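Actin-related protein 8 (Homo sapiens, PDB 4FO0) binds ATP with low basal ATPase activity, does not polymerise, and serves as a proposed core component of the chromatin-remodelling INO80 complex. Local coordinates at residues V231-E235 with S236-T240; V251-D255 with Q256-V260; K482-L485 with H486-C490. All blocks are in the same frame, centred on the assembly; numbering follows the deposited sequence.

Contact 1 (V231-E235 with S236-T240)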
# COMPACT_ATOMS: atom_id res chain seq x y z
N VAL A 231 4.72 -21.74 -3.59
CA VAL A 231 4.36 -21.25 -4.91
C VAL A 231 4.47 -19.73 -4.90
O VAL A 231 3.90 -19.05 -4.04
CB VAL A 231 2.92 -21.61 -5.28
CG1 VAL A 231 2.54 -20.88 -6.55
CG2 VAL A 231 2.76 -23.12 -5.44
N VAL A 232 5.20 -19.21 -5.87
CA VAL A 232 5.33 -17.77 -5.98
C VAL A 232 4.43 -17.27 -7.10
O VAL A 232 4.37 -17.88 -8.16
CB VAL A 232 6.78 -17.37 -6.27
CG1 VAL A 232 6.86 -15.90 -6.54
CG2 VAL A 232 7.65 -17.74 -5.10
N HIS A 233 3.71 -16.18 -6.85
CA HIS A 233 2.94 -15.57 -7.92
C HIS A 233 2.90 -14.06 -7.77
O HIS A 233 3.14 -13.52 -6.70
CB HIS A 233 1.53 -16.15 -7.95
CG HIS A 233 1.01 -16.37 -9.33
ND1 HIS A 233 1.47 -15.67 -10.42
CD2 HIS A 233 0.07 -17.23 -9.80
CE1 HIS A 233 0.84 -16.08 -11.51
NE2 HIS A 233 -0.02 -17.02 -11.15
N GLN A 234 2.57 -13.37 -8.86
CA GLN A 234 2.49 -11.92 -8.84
C GLN A 234 1.21 -11.45 -8.20
O GLN A 234 0.16 -12.05 -8.40
CB GLN A 234 2.58 -11.38 -10.25
CG GLN A 234 3.82 -11.83 -10.94
CD GLN A 234 3.73 -11.60 -12.41
OE1 GLN A 234 4.30 -10.63 -12.92
NE2 GLN A 234 3.00 -12.46 -13.10
N GLU A 235 1.30 -10.37 -7.44
CA GLU A 235 0.16 -9.88 -6.70
C GLU A 235 -0.92 -9.39 -7.68
O GLU A 235 -2.11 -9.41 -7.37
CB GLU A 235 0.59 -8.81 -5.67
CG GLU A 235 1.05 -7.48 -6.27
CD GLU A 235 1.99 -6.65 -5.36
OE1 GLU A 235 2.79 -5.85 -5.91
OE2 GLU A 235 1.92 -6.76 -4.12
N SER A 236 -0.50 -8.96 -8.86
CA SER A 236 -1.45 -8.47 -9.86
C SER A 236 -2.35 -9.59 -10.40
O SER A 236 -3.56 -9.42 -10.54
CB SER A 236 -0.70 -7.81 -11.01
OG SER A 236 0.37 -8.63 -11.44
N VAL A 237 -1.76 -10.74 -10.73
CA VAL A 237 -2.55 -11.85 -11.22
C VAL A 237 -3.47 -12.34 -10.10
O VAL A 237 -4.65 -12.63 -10.34
CB VAL A 237 -1.67 -13.00 -11.71
CG1 VAL A 237 -2.53 -14.17 -12.10
CG2 VAL A 237 -0.81 -12.54 -12.85
N CYS A 238 -2.92 -12.43 -8.89
CA CYS A 238 -3.71 -12.85 -7.74
C CYS A 238 -4.93 -11.95 -7.55
O CYS A 238 -6.03 -12.43 -7.28
CB CYS A 238 -2.86 -12.90 -6.49
SG CYS A 238 -1.67 -14.28 -6.52
N ALA A 239 -4.73 -10.65 -7.69
CA ALA A 239 -5.83 -9.72 -7.60
C ALA A 239 -6.96 -10.11 -8.55
O ALA A 239 -8.13 -10.04 -8.17
CB ALA A 239 -5.36 -8.30 -7.89
N THR A 240 -6.62 -10.50 -9.79
CA THR A 240 -7.64 -10.89 -10.77
C THR A 240 -8.41 -12.13 -10.30
O THR A 240 -9.62 -12.18 -10.44
CB THR A 240 -7.06 -11.13 -12.18
OG1 THR A 240 -6.14 -12.23 -12.16
CG2 THR A 240 -6.35 -9.89 -12.68

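Contact 2 (V251-D255 with Q256-V260). With ATP (adenosine-5'-triphosphate), chain C.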
# COMPACT_ATOMS: atom_id res chain seq x y z
N VAL A 251 -4.96 -2.04 -11.02
CA VAL A 251 -4.22 -0.95 -10.40
C VAL A 251 -4.15 -1.23 -8.92
O VAL A 251 -5.18 -1.33 -8.26
CB VAL A 251 -4.92 0.40 -10.60
CG1 VAL A 251 -4.09 1.49 -9.98
CG2 VAL A 251 -5.16 0.67 -12.08
N ASP A 252 -2.95 -1.40 -8.39
CA ASP A 252 -2.82 -1.59 -6.95
C ASP A 252 -2.23 -0.33 -6.34
O ASP A 252 -1.03 -0.07 -6.49
CB ASP A 252 -1.97 -2.82 -6.64
CG ASP A 252 -1.85 -3.10 -5.12
OD1 ASP A 252 -1.92 -2.15 -4.31
OD2 ASP A 252 -1.67 -4.29 -4.74
N VAL A 253 -3.06 0.46 -5.68
CA VAL A 253 -2.55 1.63 -4.97
C VAL A 253 -2.29 1.26 -3.52
O VAL A 253 -3.23 1.02 -2.75
CB VAL A 253 -3.49 2.84 -5.01
CG1 VAL A 253 -2.72 4.09 -4.63
CG2 VAL A 253 -4.11 2.99 -6.38
N GLY A 254 -1.02 1.20 -3.15
CA GLY A 254 -0.67 0.85 -1.79
C GLY A 254 -0.32 2.08 -1.00
O GLY A 254 -0.68 3.20 -1.34
N ASP A 255 0.41 1.87 0.09
CA ASP A 255 0.79 2.99 0.90
C ASP A 255 1.94 3.74 0.25
O ASP A 255 2.08 4.94 0.42
CB ASP A 255 1.15 2.55 2.31
CG ASP A 255 1.45 3.73 3.22
OD1 ASP A 255 0.63 4.66 3.30
OD2 ASP A 255 2.54 3.74 3.82
N GLN A 256 2.77 3.04 -0.51
CA GLN A 256 3.97 3.66 -1.05
C GLN A 256 4.24 3.43 -2.53
O GLN A 256 4.98 4.18 -3.14
CB GLN A 256 5.18 3.23 -0.24
CG GLN A 256 5.21 3.96 1.07
CD GLN A 256 6.07 3.29 2.06
OE1 GLN A 256 7.14 2.76 1.73
NE2 GLN A 256 5.61 3.28 3.30
N LYS A 257 3.64 2.39 -3.10
CA LYS A 257 3.86 2.11 -4.52
C LYS A 257 2.53 1.95 -5.19
O LYS A 257 1.57 1.53 -4.55
CB LYS A 257 4.73 0.87 -4.72
CG LYS A 257 4.06 -0.44 -4.39
CD LYS A 257 3.34 -1.02 -5.60
CE LYS A 257 2.37 -2.12 -5.18
NZ LYS A 257 1.25 -1.59 -4.34
N THR A 258 2.48 2.30 -6.46
CA THR A 258 1.29 2.08 -7.28
C THR A 258 1.63 1.25 -8.50
O THR A 258 2.50 1.64 -9.28
CB THR A 258 0.73 3.38 -7.77
OG1 THR A 258 0.28 4.15 -6.65
CG2 THR A 258 -0.44 3.13 -8.73
N SER A 259 0.97 0.10 -8.67
CA SER A 259 1.19 -0.76 -9.82
C SER A 259 0.07 -0.61 -10.80
O SER A 259 -1.10 -0.52 -10.42
CB SER A 259 1.25 -2.23 -9.41
OG SER A 259 2.39 -2.52 -8.63
N VAL A 260 0.43 -0.57 -12.08
CA VAL A 260 -0.53 -0.70 -13.17
C VAL A 260 -0.09 -1.83 -14.09
O VAL A 260 1.11 -2.02 -14.33
CB VAL A 260 -0.63 0.59 -13.98
CG1 VAL A 260 -1.86 0.56 -14.88
CG2 VAL A 260 -0.72 1.77 -13.05
PG ATP C . 2.51 -0.99 -0.84
O1G ATP C . 1.49 -1.75 -1.65
O2G ATP C . 3.76 -1.76 -0.49
O3G ATP C . 2.79 0.42 -1.31
PB ATP C . 0.76 -1.75 1.36
O1B ATP C . 1.22 -1.70 2.79
O2B ATP C . 0.46 -3.05 0.63
O3B ATP C . 1.79 -0.79 0.58
PA ATP C . -2.02 -1.15 1.52
O1A ATP C . -2.09 -1.70 2.92
O2A ATP C . -2.64 -1.86 0.35
O3A ATP C . -0.50 -0.76 1.22
O5' ATP C . -2.64 0.32 1.57
C5' ATP C . -2.18 1.19 2.60
C4' ATP C . -2.68 2.58 2.30
O4' ATP C . -4.10 2.53 2.24
C3' ATP C . -2.32 3.58 3.38
O3' ATP C . -1.76 4.76 2.79
C2' ATP C . -3.65 3.91 4.03
O2' ATP C . -3.71 5.25 4.51
C1' ATP C . -4.58 3.71 2.86
N9 ATP C . -5.98 3.62 3.32
C8 ATP C . -6.50 2.65 4.08
N7 ATP C . -7.81 2.88 4.32
C5 ATP C . -8.14 4.01 3.69
C6 ATP C . -9.36 4.83 3.55
N6 ATP C . -10.51 4.42 4.14
N1 ATP C . -9.27 5.96 2.81
C2 ATP C . -8.12 6.36 2.22
N3 ATP C . -6.97 5.67 2.32
C4 ATP C . -6.92 4.51 3.03

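Contact 3 (K482-L485 with H486-C490)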
# COMPACT_ATOMS: atom_id res chain seq x y z
N LYS A 482 -3.17 8.73 -16.45
CA LYS A 482 -2.23 8.65 -17.56
C LYS A 482 -1.51 7.29 -17.60
O LYS A 482 -1.31 6.72 -18.68
CB LYS A 482 -1.19 9.77 -17.45
CG LYS A 482 -1.78 11.15 -17.55
CD LYS A 482 -0.72 12.24 -17.46
CE LYS A 482 -1.37 13.63 -17.35
NZ LYS A 482 -2.20 13.78 -16.10
N ALA A 483 -1.12 6.79 -16.43
CA ALA A 483 -0.47 5.50 -16.33
C ALA A 483 -1.39 4.37 -16.77
O ALA A 483 -0.99 3.47 -17.50
CB ALA A 483 -0.03 5.26 -14.92
N ILE A 484 -2.63 4.41 -16.30
CA ILE A 484 -3.59 3.40 -16.71
C ILE A 484 -3.72 3.39 -18.23
O ILE A 484 -3.64 2.34 -18.85
CB ILE A 484 -4.96 3.65 -16.09
CG1 ILE A 484 -4.89 3.36 -14.59
CG2 ILE A 484 -6.04 2.79 -16.80
CD1 ILE A 484 -6.09 3.83 -13.84
N LEU A 485 -3.92 4.58 -18.80
CA LEU A 485 -4.07 4.72 -20.24
C LEU A 485 -2.82 4.22 -20.96
O LEU A 485 -2.88 3.35 -21.83
CB LEU A 485 -4.34 6.18 -20.59
CG LEU A 485 -5.74 6.66 -20.18
CD1 LEU A 485 -5.97 8.10 -20.58
CD2 LEU A 485 -6.81 5.76 -20.76
N HIS A 486 -1.68 4.77 -20.58
CA HIS A 486 -0.42 4.37 -21.18
C HIS A 486 -0.22 2.86 -21.16
O HIS A 486 0.22 2.27 -22.14
CB HIS A 486 0.73 5.05 -20.46
CG HIS A 486 2.07 4.63 -20.96
ND1 HIS A 486 2.70 3.49 -20.51
CD2 HIS A 486 2.90 5.18 -21.88
CE1 HIS A 486 3.87 3.36 -21.13
NE2 HIS A 486 4.01 4.38 -21.96
N SER A 487 -0.53 2.24 -20.03
CA SER A 487 -0.39 0.80 -19.87
C SER A 487 -1.26 0.04 -20.88
O SER A 487 -0.80 -0.86 -21.56
CB SER A 487 -0.78 0.43 -18.43
OG SER A 487 -0.98 -0.96 -18.26
N ILE A 488 -2.53 0.41 -20.96
CA ILE A 488 -3.47 -0.24 -21.85
C ILE A 488 -3.05 -0.04 -23.30
O ILE A 488 -3.23 -0.91 -24.15
CB ILE A 488 -4.89 0.33 -21.65
CG1 ILE A 488 -5.38 0.00 -20.23
CG2 ILE A 488 -5.84 -0.21 -22.71
CD1 ILE A 488 -6.76 0.50 -19.90
N ASP A 489 -2.47 1.12 -23.56
CA ASP A 489 -2.01 1.46 -24.90
C ASP A 489 -0.83 0.60 -25.33
O ASP A 489 -0.50 0.53 -26.52
CB ASP A 489 -1.61 2.92 -24.94
CG ASP A 489 -1.34 3.40 -26.33
OD1 ASP A 489 -2.08 2.96 -27.25
OD2 ASP A 489 -0.40 4.19 -26.51
N CYS A 490 -0.19 -0.05 -24.37
CA CYS A 490 0.94 -0.91 -24.65
C CYS A 490 0.53 -2.35 -24.93
O CYS A 490 1.38 -3.18 -25.22
CB CYS A 490 1.92 -0.90 -23.48
SG CYS A 490 2.79 0.63 -23.34

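Contact 1 (V231-E235 with S236-T240)
Val237 carries CG1 anti to its backbone N (chi1 176°) and Cys238 carries SG anti to its carbonyl carbon (chi1 -71°), which brings both groups to His233 at the point where strand 229-234 passes into helix 235-243. The His233 imidazole crosses the Val237 side chain at about a right angle, its NE2 lying 3.9 Å from Val237 CG1. Cys238 SG rests 4.0 Å from His233 CB and stands obliquely to the ring. The imidazole is tied to the backbone by the hydrogen bond from Gln234 N to its own ND1 (3.0 Å), with the donor tilted 21° from the ring plane. An alanine at His233 would remove the ring, and the methyls of Val237 and the thiol of Cys238 would probably face a gap at the start of the helix. Gln234 N-caps this strand-to-helix junction of the actin fold beside the nucleotide site: its O accepts Cys238 N at 3.1 Å, and Ala239 N to Glu235 O (2.9 Å) forms the next helical bond. Glu235 directs its carboxylate to the nucleotide side, where OE2 is hydrogen-bonded to His21 and the side chain comes within about 4 Å of the bound magnesium ion. Backbone bonds join His233 to Leu203 and Ile205 of strand 200-205, while Ala239 and Thr240 pack on Ile250 of strand 247-253.

Contact 2 (V251-D255 with Q256-V260)
Lys257 NZ is gripped from two directions, by the gamma-phosphate oxygen O1G of ATP at 2.7 Å and by Asp252 OD1 in a salt bridge of 3.2 Å whose hydrogen bond is weak. The two residues belong to a beta hairpin, strands 247-253 and 258-264, whose turn is the second phosphate-binding loop of the actin-type ATPase fold. To reach this spot the lysine chain bends at chi2 (90°) and again at chi4; this turns back the ammonium group of a residue whose CB is directed away from the preceding segment and lays it across the Asp252 side chain at about a right angle. The ammonium charge probably offsets the negative charges of the carboxylate and the gamma-phosphate. The turn itself wraps the triphosphate with backbone N-H groups: Gln256 N and Lys257 N both donate to O3G of ATP, at 2.7 and 2.8 Å, and Asp255 N donates to the bridging O3B at 3.0 Å. Gly254, without a side chain, lets its CA come close to O1G. Next to the turn, Gly254 N binds Lys257 O, and Asp252 and Ser259 form an antiparallel hydrogen-bonded pair through Asp252 N to Ser259 O (2.9 Å) and Ser259 N to Asp252 O (3.0 Å). At the ribose end, the carboxylate of Asp255 faces O3' with OD1, while OD2 also receives Thr25 OG1 and Trp60 NE1. Gln256, its OE1 taken by Arg157 N, donates NE2 to Asp255 OD2 at 3.1 Å, meeting that oxygen on the anti side, 29° out of the carboxylate plane.

Contact 3 (K482-L485 with H486-C490)
Four successive i to i+4 backbone bonds join Lys482-Leu485 to His486-Asp489 within helix 480-489. His486 N donates to Lys482 O at 2.7 Å, Ser487 N to Ala483 O at 2.9 Å, Ile488 N to Ile484 O at 3.1 Å and Asp489 N to Leu485 O at 2.9 Å. These bonds engage the carbonyl oxygens of all four residues from Lys482 to Leu485.

The apolar contact is one turn long. Ile484 and Ile488 lie side by side and point the same way, with CG2 of Ile484 touching CD1 of Ile488 at 3.9 Å. In Ile484 CG2 stands anti to the backbone N, which leaves CG1 beside that N (chi1 -70°); Ile488 repeats the arrangement, and its extended chi2 carries CD1 to its neighbour. Together they form a branched aliphatic ridge that rests on Cys249 of strand 247-253, while Ile488 also meets Met500 and Tyr501 of helix 494-502.

Ser487 OG hydrogen-bonds Thr272 O, and the exposed Asp489 forms a salt bridge with Lys497 of the following helix, whereas the His486 ring meets that of Phe473, their planes about 35° apart.

With Ala483, Ile484, Ser487 and Ile488 on the sheet side and Lys482 and Asp489 exposed, this is an amphipathic alpha-helix packed on a beta-sheet, as in the RNase H-like domains of the actin fold.

The three contacts come in series along the chain. Contacts 1 and 2 have centres 14 Å apart and are linked directly, since helix 235-243 leads into strand 247-253; across the nucleotide site Glu235 OE1 packs against Lys257 CE at 3.8 Å. Contact 3, much later in sequence, returns to pack on the strands of contact 2, their centres 15 Å apart: Ile484 CG1 lies 3.7 Å from Val251 CG2, and Ala483 and Ser487 touch Val260 in the six-stranded sheet. Contacts 1 and 3, about 20 Å apart between centres, do not touch. The hairpin thus has ATP at its turn and helix 480-489 against its strands, while helix 235-243 probably corresponds to the interdomain hinge helix of actin.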